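Local coordinates for protein transcriptional regulator, TetR family (Myxococcus xanthus, PDB 5K7F) that probably represses transcription as a TetR-type DNA-binding regulator that responds to isovaleryl coenzyme A in the control of alternative isovaleryl coenzyme A biosynthesis, at residues M72-F75 with E76-L80; R98-I101 with L102-R106. All blocks are in the same frame, centred on the assembly; numbering follows the deposited sequence.

How the contacts relate
Contact 1 (72-75 with 76-80) and contact 2 (98-101 with 102-106) are each one continuous stretch of helix, and they come in series along the chain: the first lies on helix 60-83, the second on the following helix 89-105 and its C-terminal end. Their centres are about 11 Å apart, and each is about 8 Å from the centre of the chain. The two helices touch directly here: L74 CB lies 3.9 Å from L103 CD1, and Q78 O is 3.6 Å from H99 CB. Helix 60-83 thus packs on helix 89-105 of the C-terminal part; since it follows the predicted helix-turn-helix at 38-57, it is placed, as in other TetR regulators, to connect the two parts.

Contact 1. Residues M72-F75 with E76-L80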
loop_
_atom_site.group_PDB
_atom_site.type_symbol
_atom_site.label_atom_id
_atom_site.label_comp_id
_atom_site.label_asym_id
_atom_site.label_seq_id
_atom_site.Cartn_x
_atom_site.Cartn_y
_atom_site.Cartn_z
ATOM N N MET A 72 13.476 9.306 -3.117
ATOM C CA MET A 72 13.455 10.220 -1.970
ATOM C C MET A 72 13.796 11.649 -2.371
ATOM O O MET A 72 13.319 12.598 -1.737
ATOM C CB MET A 72 14.410 9.741 -0.897
ATOM C CG MET A 72 13.942 8.459 -0.145
ATOM S SD MET A 72 12.176 8.392 0.270
ATOM C CE MET A 72 11.993 9.814 1.352
ATOM N N ASP A 73 14.662 11.824 -3.370
ATOM C CA ASP A 73 14.902 13.143 -3.956
ATOM C C ASP A 73 13.615 13.732 -4.501
ATOM O O ASP A 73 13.395 14.951 -4.429
ATOM C CB ASP A 73 15.926 13.056 -5.085
ATOM C CG ASP A 73 17.336 12.923 -4.602
ATOM O OD1 ASP A 73 17.587 13.134 -3.416
ATOM O OD2 ASP A 73 18.215 12.663 -5.461
ATOM N N LEU A 74 12.754 12.885 -5.069
ATOM C CA LEU A 74 11.498 13.384 -5.601
ATOM C C LEU A 74 10.564 13.846 -4.491
ATOM O O LEU A 74 9.841 14.831 -4.672
ATOM C CB LEU A 74 10.812 12.325 -6.460
ATOM C CG LEU A 74 11.501 12.021 -7.767
ATOM C CD1 LEU A 74 10.773 10.945 -8.568
ATOM C CD2 LEU A 74 11.634 13.365 -8.602
ATOM N N PHE A 75 10.507 13.115 -3.361
ATOM C CA PHE A 75 9.748 13.612 -2.201
ATOM C C PHE A 75 10.210 15.019 -1.783
ATOM O O PHE A 75 9.388 15.884 -1.462
ATOM C CB PHE A 75 9.826 12.602 -1.024
ATOM C CG PHE A 75 8.733 11.531 -1.064
ATOM C CD1 PHE A 75 7.495 11.758 -0.457
ATOM C CD2 PHE A 75 8.931 10.304 -1.707
ATOM C CE1 PHE A 75 6.512 10.819 -0.476
ATOM C CE2 PHE A 75 7.909 9.338 -1.755
ATOM C CZ PHE A 75 6.696 9.610 -1.144
ATOM N N GLU A 76 11.516 15.280 -1.782
ATOM C CA GLU A 76 11.995 16.640 -1.534
ATOM C C GLU A 76 11.546 17.620 -2.622
ATOM O O GLU A 76 11.017 18.698 -2.338
ATOM C CB GLU A 76 13.526 16.650 -1.447
ATOM C CG GLU A 76 14.116 18.054 -1.360
ATOM C CD GLU A 76 13.764 18.775 -0.062
ATOM O OE1 GLU A 76 13.402 18.093 0.943
ATOM O OE2 GLU A 76 13.887 20.026 -0.055
ATOM N N GLU A 77 11.782 17.268 -3.880
ATOM C CA GLU A 77 11.610 18.209 -4.972
ATOM C C GLU A 77 10.144 18.464 -5.290
ATOM O O GLU A 77 9.767 19.584 -5.679
ATOM C CB GLU A 77 12.337 17.663 -6.186
ATOM C CG GLU A 77 13.820 17.552 -5.917
ATOM C CD GLU A 77 14.589 16.989 -7.092
ATOM O OE1 GLU A 77 13.965 16.719 -8.149
ATOM O OE2 GLU A 77 15.823 16.834 -6.947
ATOM N N GLN A 78 9.316 17.437 -5.176
ATOM C CA GLN A 78 7.924 17.536 -5.572
ATOM C C GLN A 78 6.977 17.708 -4.404
ATOM O O GLN A 78 5.793 17.963 -4.636
ATOM C CB GLN A 78 7.501 16.298 -6.360
ATOM C CG GLN A 78 8.228 16.064 -7.645
ATOM C CD GLN A 78 7.958 17.202 -8.640
ATOM O OE1 GLN A 78 6.789 17.575 -8.860
ATOM N NE2 GLN A 78 9.008 17.746 -9.235
ATOM N N VAL A 79 7.432 17.526 -3.168
ATOM C CA VAL A 79 6.514 17.607 -2.038
ATOM C C VAL A 79 7.060 18.566 -0.980
ATOM O O VAL A 79 6.548 19.670 -0.821
ATOM C CB VAL A 79 6.226 16.210 -1.448
ATOM C CG1 VAL A 79 5.282 16.337 -0.275
ATOM C CG2 VAL A 79 5.648 15.257 -2.486
ATOM N N LEU A 80 8.123 18.170 -0.273
ATOM C CA LEU A 80 8.583 18.952 0.882
ATOM C C LEU A 80 8.970 20.388 0.528
ATOM O O LEU A 80 8.635 21.340 1.248
ATOM C CB LEU A 80 9.772 18.268 1.529
ATOM C CG LEU A 80 9.422 17.024 2.254
ATOM C CD1 LEU A 80 10.719 16.406 2.724
ATOM C CD2 LEU A 80 8.551 17.320 3.466
#
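The carbonyl oxygen of F75 accepts from two backbone donors, one good and one weak. L80 N reaches F75 O at 2.9 Å with a nearly straight N-H...O angle of 165°. V79 N makes the weak bond to F75 O, at 3.1 Å and 129°. The i+5 partner is thus the better aligned, the signature of a pi-type turn at 76-80 within helix 60-83. Before it the pattern is ordinary alpha-helical: E76 N donates to M72 O, E77 N to D73 O, and Q78 N to L74 O at 2.7 Å. Further along, side chains serve the next carbonyls, E76 O accepting from S81 OG and E77 O from R82 NE.

Side-chain carbons come close to these carbonyl oxygens. E77 has CG beside its own backbone N (chi1 -63°), which brings that methylene to 3.0 Å from D73 O; its chain then runs extended and crosses L74, OE1 coming 4.1 Å from L74 CD2. The carboxylates of D73 and E77 keep their charged atoms apart, OD2 and OE2 being 5.0 Å from each other, and each has its own cation: R133 for D73, R19 for E77. On the buried side V79 CG2 approaches the F75 ring obliquely, 4.4 Å from CD1, while Y137 meets the same ring.

The chemistry implies a division of labour around the helix: apolar F75 and V79 face neighbouring helices of the C-terminal part, while two like charges are each probably offset by an arginine, E77-R19 connecting this stretch to helix 18-32 and D73-R133 to helix 125-150.

Contact 2. Residues R98-I101 with L102-R106; sequences RHNI and LLVTR
T105 turns its hydroxyl back onto the carbonyl of I101, OG1 donating to I101 O at 2.8 Å. A chi1 of 51° makes this possible, for it tucks OG1 in between the two backbone branches. The backbone bonds to the same oxygen are weak: T105 N is 3.2 Å from I101 O at only 120°, and V104 N gives I101 O another weak bond while donating mainly to N100 O. Two residues earlier the helix is regular, with L103 N meeting H99 O at 2.9 Å and 167°.

This side is tightly packed. V104 CG2 sits 3.4 Å from N100 O, and the amide of N100 passes obliquely across the valine, ND2 coming 3.8 Å from CG2. N100 OD1 is bonded to Y137 OH, but ND2 is buried with no polar partner in the model. I101 and V104 face helix 159-171 and I173, within the all-helical C-terminal domain characteristic of TetR-family regulators. Helix 89-105 ends here: L102 O accepts from both T105 N and R106 N, and R106 is the first residue to leave helical backbone angles.

Water mediates the other side. The R106 side chain folds back along the helix, and one face of its guanidinium lies over L102 CB, which is 3.4 Å above the plane and near its margin. No direct bond joins R106 to H99; one water links R106 NH2 to H99 ND1, and a second accepts from R106 NH1 at 3.0 Å while donating to H99 O. Both waters lie in the plane of the imidazole, at its edge.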
loop_
_atom_site.group_PDB
_atom_site.type_symbol
_atom_site.label_atom_id
_atom_site.label_comp_id
_atom_site.label_asym_id
_atom_site.label_seq_id
_atom_site.Cartn_x
_atom_site.Cartn_y
_atom_site.Cartn_z
ATOM N N ARG A 98 -1.955 16.766 -1.135
ATOM C CA ARG A 98 -2.221 16.993 -2.551
ATOM C C ARG A 98 -0.951 16.790 -3.388
ATOM O O ARG A 98 -0.960 16.016 -4.360
ATOM C CB ARG A 98 -2.819 18.379 -2.750
ATOM C CG ARG A 98 -3.228 18.692 -4.185
ATOM C CD ARG A 98 -3.878 20.069 -4.255
ATOM N NE ARG A 98 -4.551 20.358 -5.531
ATOM C CZ ARG A 98 -5.791 19.987 -5.861
ATOM N NH1 ARG A 98 -6.563 19.247 -5.045
ATOM N NH2 ARG A 98 -6.272 20.374 -7.030
ATOM N N HIS A 99 0.162 17.393 -2.974
ATOM C CA HIS A 99 1.420 17.180 -3.704
ATOM C C HIS A 99 1.838 15.708 -3.738
ATOM O O HIS A 99 2.319 15.213 -4.768
ATOM C CB HIS A 99 2.519 18.036 -3.089
ATOM C CG HIS A 99 2.442 19.503 -3.481
ATOM N ND1 HIS A 99 2.651 19.953 -4.765
ATOM C CD2 HIS A 99 2.123 20.602 -2.753
ATOM C CE1 HIS A 99 2.502 21.270 -4.804
ATOM N NE2 HIS A 99 2.190 21.694 -3.590
ATOM N N ASN A 100 1.687 14.989 -2.610
ATOM C CA ASN A 100 2.068 13.573 -2.574
ATOM C C ASN A 100 1.206 12.733 -3.537
ATOM O O ASN A 100 1.695 11.801 -4.178
ATOM C CB ASN A 100 1.958 13.069 -1.137
ATOM C CG ASN A 100 2.790 11.847 -0.836
ATOM O OD1 ASN A 100 3.187 11.679 0.311
ATOM N ND2 ASN A 100 3.055 10.999 -1.821
ATOM N N ILE A 101 -0.089 13.035 -3.644
ATOM C CA ILE A 101 -0.941 12.260 -4.532
ATOM C C ILE A 101 -0.516 12.478 -5.974
ATOM O O ILE A 101 -0.517 11.551 -6.797
ATOM C CB ILE A 101 -2.418 12.633 -4.315
ATOM C CG1 ILE A 101 -2.919 12.102 -2.981
ATOM C CG2 ILE A 101 -3.324 12.053 -5.437
ATOM C CD1 ILE A 101 -4.219 12.712 -2.510
ATOM N N LEU A 102 -0.152 13.706 -6.294
ATOM C CA LEU A 102 0.356 13.987 -7.634
ATOM C C LEU A 102 1.670 13.237 -7.886
ATOM O O LEU A 102 1.853 12.619 -8.936
ATOM C CB LEU A 102 0.499 15.510 -7.845
ATOM C CG LEU A 102 -0.789 16.384 -7.771
ATOM C CD1 LEU A 102 -0.465 17.853 -7.899
ATOM C CD2 LEU A 102 -1.859 15.917 -8.756
ATOM N N LEU A 103 2.608 13.272 -6.945
ATOM C CA LEU A 103 3.842 12.504 -7.128
ATOM C C LEU A 103 3.581 11.011 -7.398
ATOM O O LEU A 103 4.295 10.374 -8.177
ATOM C CB LEU A 103 4.725 12.671 -5.891
ATOM C CG LEU A 103 5.944 11.762 -5.797
ATOM C CD1 LEU A 103 6.919 12.046 -6.875
ATOM C CD2 LEU A 103 6.638 11.928 -4.451
ATOM N N VAL A 104 2.531 10.451 -6.802
ATOM C CA VAL A 104 2.217 9.041 -6.934
ATOM C C VAL A 104 1.591 8.723 -8.273
ATOM O O VAL A 104 1.702 7.580 -8.747
ATOM C CB VAL A 104 1.292 8.658 -5.769
ATOM C CG1 VAL A 104 0.546 7.423 -6.055
ATOM C CG2 VAL A 104 2.135 8.462 -4.497
ATOM N N THR A 105 0.933 9.714 -8.907
ATOM C CA THR A 105 0.083 9.457 -10.062
ATOM C C THR A 105 0.638 9.987 -11.357
ATOM O O THR A 105 0.227 9.487 -12.413
ATOM C CB THR A 105 -1.339 10.012 -9.858
ATOM O OG1 THR A 105 -1.336 11.370 -9.435
ATOM C CG2 THR A 105 -2.090 9.213 -8.795
ATOM N N ARG A 106 1.567 10.950 -11.310
ATOM C CA ARG A 106 2.143 11.477 -12.554
ATOM C C ARG A 106 2.889 10.370 -13.308
ATOM O O ARG A 106 3.678 9.613 -12.736
ATOM C CB ARG A 106 3.076 12.647 -12.259
ATOM C CG ARG A 106 2.399 13.918 -11.721
ATOM C CD ARG A 106 3.206 15.218 -12.136
ATOM N NE ARG A 106 2.761 16.415 -11.446
ATOM C CZ ARG A 106 3.045 16.718 -10.188
ATOM N NH1 ARG A 106 3.755 15.878 -9.431
ATOM N NH2 ARG A 106 2.578 17.843 -9.690
HETATM O O HOH W 1 3.160 19.691 -7.526
HETATM O O HOH W 2 3.896 16.700 -6.520
#